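Long-range contacts in ABC transporter, substrate binding protein (Mannopine) (Agrobacterium fabrum, PDB 5L9S), which is a periplasmic solute-binding protein of an ABC transporter, probably capturing the opine mannopine for uptake: residues A[112-117]-A[223-228]; A[211-215]-A[290-294]; A[228-234]-A[301-305]. All blocks are in the same frame, centred on the assembly; numbering follows the deposited sequence.

Interaction 1. Residues A[112-117]-A[223-228]. With ACT (acetate ion), chain C.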
ATOM      1  N   LEU A 112      -1.847   5.172   8.649  1.00 37.53           N
ATOM      2  CA  LEU A 112      -1.457   5.223  10.040  1.00 37.77           C
ATOM      3  C   LEU A 112      -2.242   6.223  10.864  1.00 41.18           C
ATOM      4  O   LEU A 112      -3.094   6.946  10.345  1.00 40.99           O
ATOM      5  CB  LEU A 112       0.068   5.529  10.155  1.00 37.20           C
ATOM      6  CG  LEU A 112       0.759   6.513   9.185  1.00 39.09           C
ATOM      7  CD1 LEU A 112       0.115   7.911   9.180  1.00 39.61           C
ATOM      8  CD2 LEU A 112       2.184   6.636   9.535  1.00 40.67           C
ATOM      9  N   LEU A 113      -1.897   6.274  12.149  1.00 36.58           N
ATOM     10  CA  LEU A 113      -2.436   7.163  13.137  1.00 37.10           C
ATOM     11  C   LEU A 113      -1.722   8.489  12.981  1.00 40.13           C
ATOM     12  O   LEU A 113      -0.502   8.561  13.101  1.00 38.58           O
ATOM     13  CB  LEU A 113      -2.183   6.571  14.541  1.00 38.58           C
ATOM     14  CG  LEU A 113      -2.524   7.457  15.749  1.00 45.67           C
ATOM     15  CD1 LEU A 113      -3.974   7.708  15.846  1.00 46.53           C
ATOM     16  CD2 LEU A 113      -2.076   6.822  16.995  1.00 50.52           C
ATOM     17  N   ALA A 114      -2.484   9.523  12.674  1.00 39.16           N
ATOM     18  CA  ALA A 114      -2.005  10.884  12.537  1.00 40.06           C
ATOM     19  C   ALA A 114      -2.842  11.726  13.507  1.00 46.53           C
ATOM     20  O   ALA A 114      -3.994  11.383  13.809  1.00 45.66           O
ATOM     21  CB  ALA A 114      -2.191  11.361  11.119  1.00 40.29           C
ATOM     22  N   TYR A 115      -2.234  12.788  14.042  1.00 43.37           N
ATOM     23  CA  TYR A 115      -2.847  13.663  15.033  1.00 43.62           C
ATOM     24  C   TYR A 115      -2.410  15.128  14.894  1.00 46.83           C
ATOM     25  O   TYR A 115      -1.321  15.406  14.375  1.00 43.52           O
ATOM     26  CB  TYR A 115      -2.504  13.137  16.451  1.00 44.48           C
ATOM     27  CG  TYR A 115      -1.029  12.862  16.637  1.00 44.40           C
ATOM     28  CD1 TYR A 115      -0.134  13.897  16.887  1.00 46.41           C
ATOM     29  CD2 TYR A 115      -0.517  11.575  16.509  1.00 44.37           C
ATOM     30  CE1 TYR A 115       1.234  13.666  16.969  1.00 46.58           C
ATOM     31  CE2 TYR A 115       0.856  11.329  16.599  1.00 44.92           C
ATOM     32  CZ  TYR A 115       1.726  12.377  16.854  1.00 53.26           C
ATOM     33  OH  TYR A 115       3.085  12.164  16.943  1.00 56.85           O
ATOM     34  N   LYS A 116      -3.242  16.066  15.406  1.00 46.68           N
ATOM     35  CA  LYS A 116      -2.853  17.486  15.488  1.00 48.89           C
ATOM     36  C   LYS A 116      -2.010  17.615  16.748  1.00 54.14           C
ATOM     37  O   LYS A 116      -2.400  17.084  17.788  1.00 53.91           O
ATOM     38  CB  LYS A 116      -4.070  18.430  15.593  1.00 53.57           C
ATOM     39  CG  LYS A 116      -3.694  19.906  15.470  1.00 53.01           C
ATOM     40  CD  LYS A 116      -4.876  20.795  15.450  1.00 73.92           C
ATOM     41  CE  LYS A 116      -4.498  22.254  15.587  1.00 89.38           C
ATOM     42  NZ  LYS A 116      -5.696  23.140  15.573  1.00 96.35           N
ATOM     43  N   LEU A 117      -0.860  18.290  16.662  1.00 52.78           N
ATOM     44  CA  LEU A 117       0.014  18.474  17.821  1.00 54.53           C
ATOM     45  C   LEU A 117      -0.656  19.360  18.864  1.00 66.89           C
ATOM     46  O   LEU A 117      -1.143  20.448  18.538  1.00 69.48           O
ATOM     47  CB  LEU A 117       1.396  19.032  17.434  1.00 53.72           C
ATOM     48  CG  LEU A 117       2.160  18.359  16.284  1.00 54.36           C
ATOM     49  CD1 LEU A 117       3.416  19.136  15.959  1.00 55.09           C
ATOM     50  CD2 LEU A 117       2.535  16.942  16.616  1.00 54.53           C
ATOM     51  N   LYS A 223       0.552  21.678  11.916  1.00 53.13           N
ATOM     52  CA  LYS A 223       0.990  21.098  13.171  1.00 53.19           C
ATOM     53  C   LYS A 223       0.432  19.658  13.284  1.00 55.89           C
ATOM     54  O   LYS A 223      -0.432  19.375  14.106  1.00 58.01           O
ATOM     55  CB  LYS A 223       0.534  22.017  14.328  1.00 58.56           C
ATOM     56  CG  LYS A 223       1.598  22.995  14.841  1.00 79.10           C
ATOM     57  CD  LYS A 223       2.084  24.001  13.800  1.00 90.72           C
ATOM     58  CE  LYS A 223       3.493  24.461  14.078  1.00103.98           C
ATOM     59  NZ  LYS A 223       4.050  25.196  12.918  1.00112.95           N
ATOM     60  N   ILE A 224       0.937  18.763  12.427  1.00 47.74           N
ATOM     61  CA  ILE A 224       0.558  17.367  12.348  1.00 44.85           C
ATOM     62  C   ILE A 224       1.741  16.461  12.659  1.00 53.19           C
ATOM     63  O   ILE A 224       2.879  16.741  12.274  1.00 55.87           O
ATOM     64  CB  ILE A 224      -0.086  17.025  10.949  1.00 44.69           C
ATOM     65  CG1 ILE A 224      -0.756  15.611  10.946  1.00 41.61           C
ATOM     66  CG2 ILE A 224       0.887  17.211   9.773  1.00 43.14           C
ATOM     67  CD1 ILE A 224      -1.593  15.266   9.785  1.00 39.97           C
ATOM     68  N   GLY A 225       1.430  15.367  13.331  1.00 48.45           N
ATOM     69  CA  GLY A 225       2.359  14.302  13.637  1.00 46.59           C
ATOM     70  C   GLY A 225       1.742  12.967  13.273  1.00 46.04           C
ATOM     71  O   GLY A 225       0.560  12.888  12.951  1.00 44.11           O
ATOM     72  N   TRP A 226       2.529  11.909  13.328  1.00 42.30           N
ATOM     73  CA  TRP A 226       2.016  10.575  13.071  1.00 41.31           C
ATOM     74  C   TRP A 226       2.832   9.551  13.801  1.00 44.10           C
ATOM     75  O   TRP A 226       3.944   9.855  14.258  1.00 44.76           O
ATOM     76  CB  TRP A 226       1.897  10.251  11.566  1.00 39.27           C
ATOM     77  CG  TRP A 226       3.150  10.486  10.781  1.00 39.77           C
ATOM     78  CD1 TRP A 226       4.201   9.634  10.624  1.00 41.40           C
ATOM     79  CD2 TRP A 226       3.471  11.662  10.029  1.00 40.39           C
ATOM     80  NE1 TRP A 226       5.167  10.214   9.829  1.00 40.89           N
ATOM     81  CE2 TRP A 226       4.741  11.455   9.447  1.00 43.49           C
ATOM     82  CE3 TRP A 226       2.816  12.883   9.807  1.00 42.39           C
ATOM     83  CZ2 TRP A 226       5.348  12.404   8.631  1.00 43.39           C
ATOM     84  CZ3 TRP A 226       3.437  13.837   9.024  1.00 44.19           C
ATOM     85  CH2 TRP A 226       4.684  13.594   8.446  1.00 44.45           C
ATOM     86  N   SER A 227       2.267   8.339  13.939  1.00 38.47           N
ATOM     87  CA  SER A 227       2.950   7.228  14.586  1.00 37.27           C
ATOM     88  C   SER A 227       3.009   5.984  13.676  1.00 39.38           C
ATOM     89  O   SER A 227       2.017   5.661  13.025  1.00 37.38           O
ATOM     90  CB  SER A 227       2.271   6.918  15.915  1.00 38.53           C
ATOM     91  OG  SER A 227       2.817   5.719  16.425  1.00 44.67           O
ATOM     92  N   TYR A 228       4.159   5.282  13.653  1.00 37.10           N
ATOM     93  CA  TYR A 228       4.322   4.040  12.864  1.00 35.75           C
ATOM     94  C   TYR A 228       3.897   2.800  13.623  1.00 38.67           C
ATOM     95  O   TYR A 228       3.930   1.724  13.046  1.00 40.25           O
ATOM     96  CB  TYR A 228       5.756   3.864  12.307  1.00 36.04           C
ATOM     97  CG  TYR A 228       6.216   5.025  11.459  1.00 37.27           C
ATOM     98  CD1 TYR A 228       5.563   5.353  10.273  1.00 38.13           C
ATOM     99  CD2 TYR A 228       7.297   5.803  11.845  1.00 38.61           C
ATOM    100  CE1 TYR A 228       5.946   6.464   9.523  1.00 37.63           C
ATOM    101  CE2 TYR A 228       7.685   6.912  11.108  1.00 40.10           C
ATOM    102  CZ  TYR A 228       7.012   7.236   9.945  1.00 45.51           C
ATOM    103  OH  TYR A 228       7.413   8.336   9.230  1.00 50.51           O
TER
HETATM  104  C   ACT C 401       5.323  14.675  17.660  1.00 83.77           C
HETATM  105  O   ACT C 401       5.167  14.597  16.395  1.00 82.54           O
HETATM  106  OXT ACT C 401       4.585  14.118  18.531  1.00 84.18           O
HETATM  107  CH3 ACT C 401       6.518  15.517  18.194  1.00 82.25           C
HETATM  108  O   HOH W   1       0.003   3.856  12.893  1.00 27.62           O

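Interaction 2. Residues A[211-215]-A[290-294]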
ATOM      1  N   LEU A 211      -0.256   8.183   4.983  1.00 41.36           N
ATOM      2  CA  LEU A 211       1.011   8.889   5.206  1.00 40.83           C
ATOM      3  C   LEU A 211       1.281   9.963   4.135  1.00 43.48           C
ATOM      4  O   LEU A 211       1.760  11.036   4.475  1.00 45.05           O
ATOM      5  CB  LEU A 211       2.193   7.921   5.315  1.00 39.71           C
ATOM      6  CG  LEU A 211       3.575   8.504   5.693  1.00 42.56           C
ATOM      7  CD1 LEU A 211       3.494   9.435   6.896  1.00 42.05           C
ATOM      8  CD2 LEU A 211       4.565   7.406   5.934  1.00 42.84           C
ATOM      9  N   THR A 212       0.920   9.694   2.882  1.00 39.18           N
ATOM     10  CA  THR A 212       1.052  10.620   1.745  1.00 40.45           C
ATOM     11  C   THR A 212       0.340  11.957   2.019  1.00 43.96           C
ATOM     12  O   THR A 212       0.922  13.026   1.787  1.00 44.76           O
ATOM     13  CB  THR A 212       0.571   9.916   0.458  1.00 52.61           C
ATOM     14  OG1 THR A 212       1.557   8.947   0.117  1.00 56.33           O
ATOM     15  CG2 THR A 212       0.385  10.861  -0.727  1.00 57.60           C
ATOM     16  N   ARG A 213      -0.903  11.879   2.526  1.00 39.17           N
ATOM     17  CA  ARG A 213      -1.717  13.053   2.843  1.00 40.67           C
ATOM     18  C   ARG A 213      -1.248  13.753   4.139  1.00 45.78           C
ATOM     19  O   ARG A 213      -1.345  14.969   4.217  1.00 47.76           O
ATOM     20  CB  ARG A 213      -3.235  12.727   2.861  1.00 40.14           C
ATOM     21  CG  ARG A 213      -3.802  11.994   1.632  1.00 45.86           C
ATOM     22  CD  ARG A 213      -3.282  12.473   0.280  1.00 52.68           C
ATOM     23  NE  ARG A 213      -4.073  13.568  -0.293  1.00 63.45           N
ATOM     24  CZ  ARG A 213      -4.911  13.454  -1.323  1.00 65.15           C
ATOM     25  NH1 ARG A 213      -5.547  14.514  -1.783  1.00 55.41           N
ATOM     26  NH2 ARG A 213      -5.054  12.291  -1.946  1.00 41.44           N
ATOM     27  N   ALA A 214      -0.700  12.998   5.123  1.00 40.21           N
ATOM     28  CA  ALA A 214      -0.148  13.549   6.360  1.00 39.26           C
ATOM     29  C   ALA A 214       1.122  14.334   6.052  1.00 44.10           C
ATOM     30  O   ALA A 214       1.319  15.409   6.605  1.00 45.79           O
ATOM     31  CB  ALA A 214       0.136  12.433   7.347  1.00 38.56           C
ATOM     32  N   LYS A 215       1.972  13.803   5.156  1.00 40.53           N
ATOM     33  CA  LYS A 215       3.214  14.410   4.656  1.00 40.79           C
ATOM     34  C   LYS A 215       2.931  15.738   4.002  1.00 45.38           C
ATOM     35  O   LYS A 215       3.667  16.697   4.242  1.00 49.17           O
ATOM     36  CB  LYS A 215       3.837  13.505   3.591  1.00 43.05           C
ATOM     37  CG  LYS A 215       4.985  12.674   4.063  1.00 58.73           C
ATOM     38  CD  LYS A 215       5.780  12.171   2.857  1.00 68.73           C
ATOM     39  CE  LYS A 215       6.511  10.884   3.137  1.00 72.83           C
ATOM     40  NZ  LYS A 215       5.627   9.688   3.238  1.00 79.39           N
ATOM     41  N   ALA A 290      13.077  11.086   6.698  1.00 58.15           N
ATOM     42  CA  ALA A 290      12.456  11.769   7.832  1.00 58.14           C
ATOM     43  C   ALA A 290      10.937  11.554   7.931  1.00 62.12           C
ATOM     44  O   ALA A 290      10.399  11.558   9.031  1.00 64.50           O
ATOM     45  CB  ALA A 290      12.741  13.252   7.740  1.00 60.14           C
ATOM     46  N   THR A 291      10.246  11.402   6.798  1.00 56.08           N
ATOM     47  CA  THR A 291       8.801  11.240   6.781  1.00 54.56           C
ATOM     48  C   THR A 291       8.355   9.808   6.423  1.00 52.66           C
ATOM     49  O   THR A 291       7.197   9.611   6.052  1.00 53.81           O
ATOM     50  CB  THR A 291       8.173  12.313   5.864  1.00 76.85           C
ATOM     51  OG1 THR A 291       8.766  12.265   4.573  1.00 82.25           O
ATOM     52  CG2 THR A 291       8.330  13.710   6.396  1.00 79.77           C
ATOM     53  N   LEU A 292       9.248   8.805   6.535  1.00 43.35           N
ATOM     54  CA  LEU A 292       8.927   7.425   6.166  1.00 38.29           C
ATOM     55  C   LEU A 292       9.352   6.464   7.251  1.00 40.33           C
ATOM     56  O   LEU A 292      10.319   6.775   7.944  1.00 39.19           O
ATOM     57  CB  LEU A 292       9.612   7.047   4.836  1.00 36.44           C
ATOM     58  CG  LEU A 292       9.074   7.742   3.590  1.00 37.87           C
ATOM     59  CD1 LEU A 292      10.075   7.770   2.502  1.00 38.15           C
ATOM     60  CD2 LEU A 292       7.826   7.108   3.099  1.00 35.57           C
ATOM     61  N   PRO A 293       8.692   5.281   7.415  1.00 35.87           N
ATOM     62  CA  PRO A 293       9.155   4.341   8.451  1.00 35.59           C
ATOM     63  C   PRO A 293      10.542   3.774   8.099  1.00 38.79           C
ATOM     64  O   PRO A 293      10.931   3.608   6.921  1.00 38.13           O
ATOM     65  CB  PRO A 293       8.100   3.228   8.415  1.00 36.71           C
ATOM     66  CG  PRO A 293       7.557   3.269   7.020  1.00 40.09           C
ATOM     67  CD  PRO A 293       7.521   4.736   6.683  1.00 35.54           C
ATOM     68  N   SER A 294      11.316   3.463   9.121  1.00 35.18           N
ATOM     69  CA  SER A 294      12.627   2.852   8.924  1.00 35.20           C
ATOM     70  C   SER A 294      12.413   1.354   8.615  1.00 43.58           C
ATOM     71  O   SER A 294      11.287   0.878   8.753  1.00 45.37           O
ATOM     72  CB  SER A 294      13.446   3.014  10.197  1.00 34.39           C
ATOM     73  OG  SER A 294      12.864   2.198  11.199  1.00 37.86           O
TER

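Interaction 3. Residues A[228-234]-A[301-305]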
ATOM      1  N   TYR A 228       4.159   5.282  13.653  1.00 37.10           N
ATOM      2  CA  TYR A 228       4.322   4.040  12.864  1.00 35.75           C
ATOM      3  C   TYR A 228       3.897   2.800  13.623  1.00 38.67           C
ATOM      4  O   TYR A 228       3.930   1.724  13.046  1.00 40.25           O
ATOM      5  CB  TYR A 228       5.756   3.864  12.307  1.00 36.04           C
ATOM      6  CG  TYR A 228       6.216   5.025  11.459  1.00 37.27           C
ATOM      7  CD1 TYR A 228       5.563   5.353  10.273  1.00 38.13           C
ATOM      8  CD2 TYR A 228       7.297   5.803  11.845  1.00 38.61           C
ATOM      9  CE1 TYR A 228       5.946   6.464   9.523  1.00 37.63           C
ATOM     10  CE2 TYR A 228       7.685   6.912  11.108  1.00 40.10           C
ATOM     11  CZ  TYR A 228       7.012   7.236   9.945  1.00 45.51           C
ATOM     12  OH  TYR A 228       7.413   8.336   9.230  1.00 50.51           O
ATOM     13  N   ASP A 229       3.486   2.941  14.891  1.00 33.97           N
ATOM     14  CA  ASP A 229       3.030   1.840  15.727  1.00 35.16           C
ATOM     15  C   ASP A 229       1.661   1.371  15.203  1.00 40.71           C
ATOM     16  O   ASP A 229       0.688   2.155  15.177  1.00 40.48           O
ATOM     17  CB  ASP A 229       2.946   2.279  17.193  1.00 39.43           C
ATOM     18  CG  ASP A 229       2.882   1.137  18.175  1.00 58.43           C
ATOM     19  OD1 ASP A 229       1.755   0.673  18.466  1.00 59.64           O
ATOM     20  OD2 ASP A 229       3.951   0.768  18.725  1.00 68.46           O
ATOM     21  N   GLY A 230       1.643   0.123  14.709  1.00 37.47           N
ATOM     22  CA  GLY A 230       0.469  -0.501  14.122  1.00 37.67           C
ATOM     23  C   GLY A 230       0.057   0.091  12.785  1.00 43.10           C
ATOM     24  O   GLY A 230      -1.094  -0.082  12.365  1.00 43.16           O
ATOM     25  N   ALA A 231       0.991   0.792  12.095  1.00 37.76           N
ATOM     26  CA  ALA A 231       0.708   1.365  10.772  1.00 36.16           C
ATOM     27  C   ALA A 231       0.480   0.239   9.764  1.00 35.39           C
ATOM     28  O   ALA A 231       1.108  -0.806   9.857  1.00 33.09           O
ATOM     29  CB  ALA A 231       1.874   2.232  10.317  1.00 36.97           C
ATOM     30  N   PHE A 232      -0.440   0.431   8.828  1.00 32.68           N
ATOM     31  CA  PHE A 232      -0.734  -0.572   7.815  1.00 32.59           C
ATOM     32  C   PHE A 232       0.071  -0.294   6.538  1.00 36.66           C
ATOM     33  O   PHE A 232      -0.135   0.732   5.878  1.00 35.57           O
ATOM     34  CB  PHE A 232      -2.247  -0.666   7.571  1.00 34.73           C
ATOM     35  CG  PHE A 232      -3.038  -0.919   8.839  1.00 37.43           C
ATOM     36  CD1 PHE A 232      -3.214  -2.215   9.328  1.00 40.51           C
ATOM     37  CD2 PHE A 232      -3.612   0.136   9.545  1.00 40.12           C
ATOM     38  CE1 PHE A 232      -3.915  -2.445  10.519  1.00 42.09           C
ATOM     39  CE2 PHE A 232      -4.326  -0.100  10.730  1.00 43.07           C
ATOM     40  CZ  PHE A 232      -4.460  -1.384  11.214  1.00 41.20           C
ATOM     41  N   LEU A 233       1.021  -1.191   6.221  1.00 35.28           N
ATOM     42  CA  LEU A 233       1.870  -1.082   5.023  1.00 35.91           C
ATOM     43  C   LEU A 233       1.326  -1.934   3.916  1.00 41.01           C
ATOM     44  O   LEU A 233       1.440  -3.150   3.966  1.00 43.06           O
ATOM     45  CB  LEU A 233       3.326  -1.433   5.330  1.00 35.96           C
ATOM     46  CG  LEU A 233       4.357  -0.977   4.301  1.00 38.47           C
ATOM     47  CD1 LEU A 233       4.533   0.529   4.300  1.00 37.48           C
ATOM     48  CD2 LEU A 233       5.673  -1.658   4.531  1.00 39.65           C
ATOM     49  N   VAL A 234       0.659  -1.297   2.955  1.00 39.14           N
ATOM     50  CA  VAL A 234      -0.013  -1.958   1.832  1.00 40.18           C
ATOM     51  C   VAL A 234       0.542  -1.385   0.546  1.00 43.74           C
ATOM     52  O   VAL A 234       0.576  -0.169   0.366  1.00 43.65           O
ATOM     53  CB  VAL A 234      -1.573  -1.792   1.909  1.00 45.34           C
ATOM     54  CG1 VAL A 234      -2.281  -2.580   0.807  1.00 46.36           C
ATOM     55  CG2 VAL A 234      -2.119  -2.212   3.273  1.00 45.48           C
ATOM     56  N   ARG A 301       7.010  -3.031  14.098  1.00 42.23           N
ATOM     57  CA  ARG A 301       5.791  -2.337  14.552  1.00 40.71           C
ATOM     58  C   ARG A 301       4.663  -2.258  13.513  1.00 40.55           C
ATOM     59  O   ARG A 301       3.504  -2.077  13.897  1.00 39.38           O
ATOM     60  CB  ARG A 301       6.119  -0.911  15.020  1.00 39.55           C
ATOM     61  CG  ARG A 301       7.211  -0.807  16.042  1.00 43.42           C
ATOM     62  CD  ARG A 301       7.063   0.431  16.872  1.00 50.90           C
ATOM     63  NE  ARG A 301       7.409   1.619  16.102  1.00 51.43           N
ATOM     64  CZ  ARG A 301       7.076   2.857  16.458  1.00 62.46           C
ATOM     65  NH1 ARG A 301       6.390   3.074  17.578  1.00 53.06           N
ATOM     66  NH2 ARG A 301       7.437   3.887  15.709  1.00 37.59           N
ATOM     67  N   ILE A 302       5.011  -2.302  12.219  1.00 35.44           N
ATOM     68  CA  ILE A 302       4.048  -2.202  11.126  1.00 34.98           C
ATOM     69  C   ILE A 302       3.205  -3.496  10.979  1.00 40.57           C
ATOM     70  O   ILE A 302       3.658  -4.599  11.306  1.00 40.06           O
ATOM     71  CB  ILE A 302       4.777  -1.765   9.793  1.00 37.17           C
ATOM     72  CG1 ILE A 302       4.685  -0.279   9.531  1.00 35.65           C
ATOM     73  CG2 ILE A 302       4.345  -2.529   8.552  1.00 38.79           C
ATOM     74  CD1 ILE A 302       5.762   0.486  10.119  1.00 39.10           C
ATOM     75  N   ILE A 303       1.986  -3.334  10.464  1.00 38.76           N
ATOM     76  CA  ILE A 303       1.055  -4.419  10.158  1.00 39.82           C
ATOM     77  C   ILE A 303       1.077  -4.659   8.638  1.00 43.20           C
ATOM     78  O   ILE A 303       0.875  -3.740   7.838  1.00 41.15           O
ATOM     79  CB  ILE A 303      -0.394  -4.105  10.653  1.00 42.58           C
ATOM     80  CG1 ILE A 303      -0.449  -3.628  12.137  1.00 40.91           C
ATOM     81  CG2 ILE A 303      -1.342  -5.269  10.390  1.00 45.11           C
ATOM     82  CD1 ILE A 303       0.105  -4.496  13.132  1.00 34.41           C
ATOM     83  N   VAL A 304       1.307  -5.889   8.259  1.00 43.38           N
ATOM     84  CA  VAL A 304       1.335  -6.286   6.856  1.00 45.51           C
ATOM     85  C   VAL A 304       0.066  -7.095   6.557  1.00 53.11           C
ATOM     86  O   VAL A 304      -0.327  -7.901   7.403  1.00 55.71           O
ATOM     87  CB  VAL A 304       2.685  -6.958   6.488  1.00 50.35           C
ATOM     88  CG1 VAL A 304       2.517  -8.156   5.562  1.00 52.09           C
ATOM     89  CG2 VAL A 304       3.662  -5.932   5.912  1.00 48.67           C
ATOM     90  N   PRO A 305      -0.658  -6.830   5.438  1.00 50.05           N
ATOM     91  CA  PRO A 305      -1.925  -7.552   5.208  1.00 51.21           C
ATOM     92  C   PRO A 305      -1.797  -9.059   4.973  1.00 54.68           C
ATOM     93  O   PRO A 305      -0.793  -9.520   4.416  1.00 54.35           O
ATOM     94  CB  PRO A 305      -2.485  -6.862   3.945  1.00 52.28           C
ATOM     95  CG  PRO A 305      -1.278  -6.358   3.222  1.00 54.90           C
ATOM     96  CD  PRO A 305      -0.373  -5.888   4.329  1.00 49.99           C
TER
HETATM   97  O   HOH W   2       6.647   6.667  15.372  1.00 42.41           O

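Interaction 1. Residues A[112-117]-A[223-228]
Tyr-115 lays its ring over Gly-225 in the tightly packed middle of this antiparallel strand pair. CG stands between the backbone N and the carbonyl carbon (chi1 50°), which folds the ring back across the neighbouring strand; one face rests on the glycine backbone, CZ 3.6 Å from Gly-225 C. The same two residues exchange backbone bonds: Gly-225 N reaches Tyr-115 O at 2.9 Å, and Tyr-115 N reaches Gly-225 O at 3.0 Å. On the other face of the sheet, Ala-114 and Trp-226 form a non-hydrogen-bonded pair with CA atoms 4.1 Å apart. Leu-112 spreads its branches beyond them, CD1 to Trp-226 CB at 3.8 Å and CD2 to Tyr-228 CD1 at 3.7 Å. The indole NE1 donates to Tyr-228 OH, which lies in the indole plane. Helix 211-219 packs on Ile-224 and Trp-226. At this end a water bridges Leu-113 N and Ser-227 O, and Ser-227 OG bonds to Gln-125 O, so polar atoms of two buried residues find partners.

The other end is looser. Leu-117 and Lys-223 are exposed, tied by Leu-117 N to Lys-223 O at 2.8 Å, while the lysine chain leads away. Near Leu-117, the hydroxyl of the buried Tyr-115 donates to an acetate, probably from the crystallisation liquor, OH to OXT at 2.9 Å. Strands 103-116 and 224-240, long antiparallel neighbours in one mixed sheet, are consistent with the paired connecting strands that join the two lobes of a type II periplasmic binding protein.

Interaction 2. Residues A[211-215]-A[290-294]
Lys-215 meets Thr-291 through the one polar bond of the contact, a weak one from NZ to Thr-291 O at 3.2 Å. The lysine chain, extended through CD, bends at its last torsion (chi4 72°), and CE and NZ both lie close to that carbonyl. The threonine hydroxyl OG1 bonds instead to Ala-288 O.

The remaining contacts are van der Waals. Lys-215 runs its aliphatic chain across Thr-291 and makes the closest approach of the contact: CE lies 3.0 Å from Thr-291 OG1. NZ meets the Leu-292 branch carbon CD2 at 3.4 Å, the two side chains crossing at about a right angle. Leu-211, one turn earlier on the helix, touches Pro-293 CD with its CD2 at 4.1 Å and Leu-292 CD2 at 4.3 Å; the leucine and proline side chains slide past each other in opposite directions. Leu-211 CD2 also comes within 3.4 Å of Thr-291 O, so this carbonyl is approached by both helix side chains.

The start of helix 211-219 thus packs against the loop between helices 286-289 and 295-300. Trp-226 and Tyr-228 of strand 224-240 border the contact, and Leu-211 also touches Ser-110 and Leu-112 of strand 103-116.

Interaction 3. Residues A[228-234]-A[301-305]
Ala-231 O receives the N-H of Ile-303 at 2.7 Å in a nearly straight bond (177° at the hydrogen), and CA of Ile-302 makes a further C-H contact with it. Ile-303 O takes the N-H of Leu-233 at 3.0 Å, so the two bonds clasp Phe-232 and Ile-303 in a single bridge, the chains running the same way. A type II turn from Tyr-228 to Ala-231 presents Gly-230 N to Arg-301 O at 3.0 Å.

The two isoleucines diverge from this backbone. Phe-232 CG lies anti to its carbonyl carbon (chi1 -55°), setting the ring alongside Ile-303, whose CB is 3.6 Å from Phe-232 CD1; Gly-230 O stands over one ring face, toward the rim. Ile-302 puts CG2 on Leu-233 CB at 3.6 Å and CG1 beside Ala-231 CB.

The guanidinium of Arg-301 covers the Tyr-228 to Asp-229 peptide with one face. NH1 forms a long salt bridge to Asp-229 OD2 at 3.5 Å, the carboxylate turned 71° from the guanidinium plane, and NH2 donates to a water at its edge at 2.9 Å. Backbone bonds therefore carry the polar part of this contact; the long, steeply turned ion pair probably adds only modest attraction.

Tyr-228 ties the three contacts together: it belongs to interactions 1 and 3, and its OH packs 3.3 Å from Leu-292 N of interaction 2. Strand 224-240 runs from interaction 1 through the corner at Asp-229 and Gly-230 into interaction 3; Leu-112 CB of interaction 1 meets Ala-231 CB of interaction 3 at 3.8 Å. Helix 211-219 precedes that strand, and Trp-226 NE1 lies 3.5 Å from Leu-211 CD1, joining interactions 1 and 2. Their centres are about 10 Å apart, those of 2 and 3 about 13 Å, and those of 1 and 3 about 15 Å. No substrate is bound in this open form; the acetate sits at interaction 1.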